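Local coordinates for protein beta-1,4-galactanase (Humicola insolens, PDB 1HJQ) that hydrolyses beta-1,4-galactosidic linkages in type I arabinogalactans as a family 53 glycoside hydrolase built on a TIM barrel, at residues Y57-N62 and N118-A123. Numbering follows the deposited sequence.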
loop_
_atom_site.group_PDB
_atom_site.type_symbol
_atom_site.label_atom_id
_atom_site.label_comp_id
_atom_site.label_asym_id
_atom_site.label_seq_id
_atom_site.Cartn_x
_atom_site.Cartn_y
_atom_site.Cartn_z
ATOM N N TYR A 57 1.156 13.181 7.000
ATOM C CA TYR A 57 1.753 11.901 6.647
ATOM C C TYR A 57 3.192 11.825 7.116
ATOM O O TYR A 57 3.932 10.917 6.729
ATOM C CB TYR A 57 1.681 11.642 5.132
ATOM C CG TYR A 57 0.307 11.886 4.547
ATOM C CD1 TYR A 57 -0.830 11.346 5.145
ATOM C CD2 TYR A 57 0.139 12.693 3.426
ATOM C CE1 TYR A 57 -2.094 11.610 4.647
ATOM C CE2 TYR A 57 -1.118 12.963 2.922
ATOM C CZ TYR A 57 -2.234 12.420 3.541
ATOM O OH TYR A 57 -3.497 12.722 3.076
ATOM N N ASN A 58 3.610 12.779 7.940
ATOM C CA ASN A 58 4.969 12.692 8.438
ATOM C C ASN A 58 4.940 11.779 9.655
ATOM O O ASN A 58 3.874 11.314 10.061
ATOM C CB ASN A 58 5.572 14.078 8.752
ATOM C CG ASN A 58 4.992 14.743 9.988
ATOM O OD1 ASN A 58 4.228 14.149 10.750
ATOM N ND2 ASN A 58 5.381 15.994 10.200
ATOM N N LEU A 59 6.106 11.506 10.219
ATOM C CA LEU A 59 6.207 10.605 11.358
ATOM C C LEU A 59 5.203 10.863 12.481
ATOM O O LEU A 59 4.428 9.977 12.833
ATOM C CB LEU A 59 7.629 10.637 11.911
ATOM C CG LEU A 59 8.013 9.371 12.676
ATOM C CD1 LEU A 59 7.784 8.144 11.777
ATOM C CD2 LEU A 59 9.475 9.470 13.113
ATOM N N ASP A 60 5.212 12.066 13.045
ATOM C CA ASP A 60 4.294 12.394 14.129
ATOM C C ASP A 60 2.862 12.069 13.728
ATOM O O ASP A 60 2.115 11.450 14.489
ATOM C CB ASP A 60 4.393 13.880 14.490
ATOM C CG ASP A 60 5.800 14.296 14.880
ATOM O OD1 ASP A 60 6.438 13.583 15.688
ATOM O OD2 ASP A 60 6.265 15.345 14.381
ATOM N N TYR A 61 2.488 12.497 12.526
ATOM C CA TYR A 61 1.158 12.264 11.986
ATOM C C TYR A 61 0.827 10.778 11.968
ATOM O O TYR A 61 -0.273 10.375 12.345
ATOM C CB TYR A 61 1.065 12.831 10.558
ATOM C CG TYR A 61 -0.267 12.601 9.865
ATOM C CD1 TYR A 61 -0.620 11.342 9.375
ATOM C CD2 TYR A 61 -1.187 13.636 9.729
ATOM C CE1 TYR A 61 -1.857 11.121 8.774
ATOM C CE2 TYR A 61 -2.426 13.427 9.130
ATOM C CZ TYR A 61 -2.757 12.168 8.656
ATOM O OH TYR A 61 -3.995 11.960 8.080
ATOM N N ASN A 62 1.777 9.959 11.532
ATOM C CA ASN A 62 1.538 8.526 11.460
ATOM C C ASN A 62 1.523 7.846 12.813
ATOM O O ASN A 62 0.936 6.775 12.962
ATOM C CB ASN A 62 2.563 7.865 10.540
ATOM C CG ASN A 62 2.223 8.048 9.076
ATOM O OD1 ASN A 62 1.298 7.416 8.560
ATOM N ND2 ASN A 62 2.951 8.930 8.402
ATOM N N ASN A 118 12.261 3.096 14.981
ATOM C CA ASN A 118 12.484 3.210 16.417
ATOM C C ASN A 118 11.472 4.170 17.023
ATOM O O ASN A 118 11.168 4.112 18.214
ATOM C CB ASN A 118 13.907 3.691 16.713
ATOM C CG ASN A 118 14.916 2.566 16.673
ATOM O OD1 ASN A 118 14.651 1.469 17.160
ATOM N ND2 ASN A 118 16.088 2.833 16.106
ATOM N N ARG A 119 10.941 5.053 16.192
ATOM C CA ARG A 119 9.957 6.015 16.653
ATOM C C ARG A 119 8.706 5.260 17.107
ATOM O O ARG A 119 8.102 5.589 18.131
ATOM C CB ARG A 119 9.625 6.981 15.527
ATOM C CG ARG A 119 8.881 8.200 15.977
ATOM C CD ARG A 119 9.729 9.085 16.866
ATOM N NE ARG A 119 8.917 10.177 17.391
ATOM C CZ ARG A 119 8.473 11.203 16.668
ATOM N NH1 ARG A 119 8.771 11.297 15.380
ATOM N NH2 ARG A 119 7.703 12.122 17.236
ATOM N N PHE A 120 8.324 4.239 16.345
ATOM C CA PHE A 120 7.164 3.428 16.695
ATOM C C PHE A 120 7.497 2.520 17.878
ATOM O O PHE A 120 6.696 2.366 18.799
ATOM C CB PHE A 120 6.716 2.574 15.505
ATOM C CG PHE A 120 6.019 3.349 14.434
ATOM C CD1 PHE A 120 6.720 3.845 13.342
ATOM C CD2 PHE A 120 4.659 3.612 14.532
ATOM C CE1 PHE A 120 6.078 4.595 12.362
ATOM C CE2 PHE A 120 4.006 4.361 13.558
ATOM C CZ PHE A 120 4.716 4.853 12.473
ATOM N N ALA A 121 8.685 1.925 17.845
ATOM C CA ALA A 121 9.132 1.039 18.911
ATOM C C ALA A 121 9.101 1.758 20.254
ATOM O O ALA A 121 8.529 1.260 21.226
ATOM C CB ALA A 121 10.537 0.552 18.620
ATOM N N ASP A 122 9.721 2.933 20.303
ATOM C CA ASP A 122 9.767 3.717 21.528
ATOM C C ASP A 122 8.374 4.159 21.960
ATOM O O ASP A 122 8.118 4.359 23.149
ATOM C CB ASP A 122 10.656 4.952 21.341
ATOM C CG ASP A 122 12.097 4.592 21.021
ATOM O OD1 ASP A 122 12.505 3.433 21.284
ATOM O OD2 ASP A 122 12.821 5.478 20.518
ATOM N N ALA A 123 7.478 4.314 20.990
ATOM C CA ALA A 123 6.117 4.735 21.271
ATOM C C ALA A 123 5.273 3.557 21.727
ATOM O O ALA A 123 4.142 3.734 22.166
ATOM C CB ALA A 123 5.511 5.359 20.045
#
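Leu59 lays its isobutyl group against the side chain of Arg119, where CD2 sits beside the aliphatic shaft at CG and at the guanidinium edge, near the plane of that group. The other methyl, CD1, reaches obliquely to CE1 of Phe120 at 4.0 Å. Arg119 starts with CG anti to its backbone N (chi1 -166°) and bends at chi2, and its guanidinium ends beside Asp60. There NH2 donates to OD1 of Asp60 in a salt bridge; the 2.5 Å between Asp60 OD1 and Arg119 NH2 is shorter than expected and is no measure of strength. NH1 adds a weak bond to the same oxygen. Carboxylate and guanidinium planes stand 81° apart, and a single carboxylate oxygen takes both donors. An alanine at Arg119 would probably leave Asp60 without this cationic mate and open a gap where CG and the guanidinium met Leu59 CD2. Deeper in, Phe120 brings ring atom CZ to within 4.2 Å of CB of Asn62, with Asn62 O near the ring edge. Asn58, the N-cap of helix 59-71, caps the first turn, its OD1 accepting from Tyr61 N at 3.0 Å. The contact thus joins the N-terminal turn of helix 59-71 to the C-terminal part of helix 102-123, neighbouring outer helices of the (beta/alpha)8 barrel, with Phe120 also packing on Ala66 and, beneath, on Leu76 and Ile78 of barrel strand 75-80.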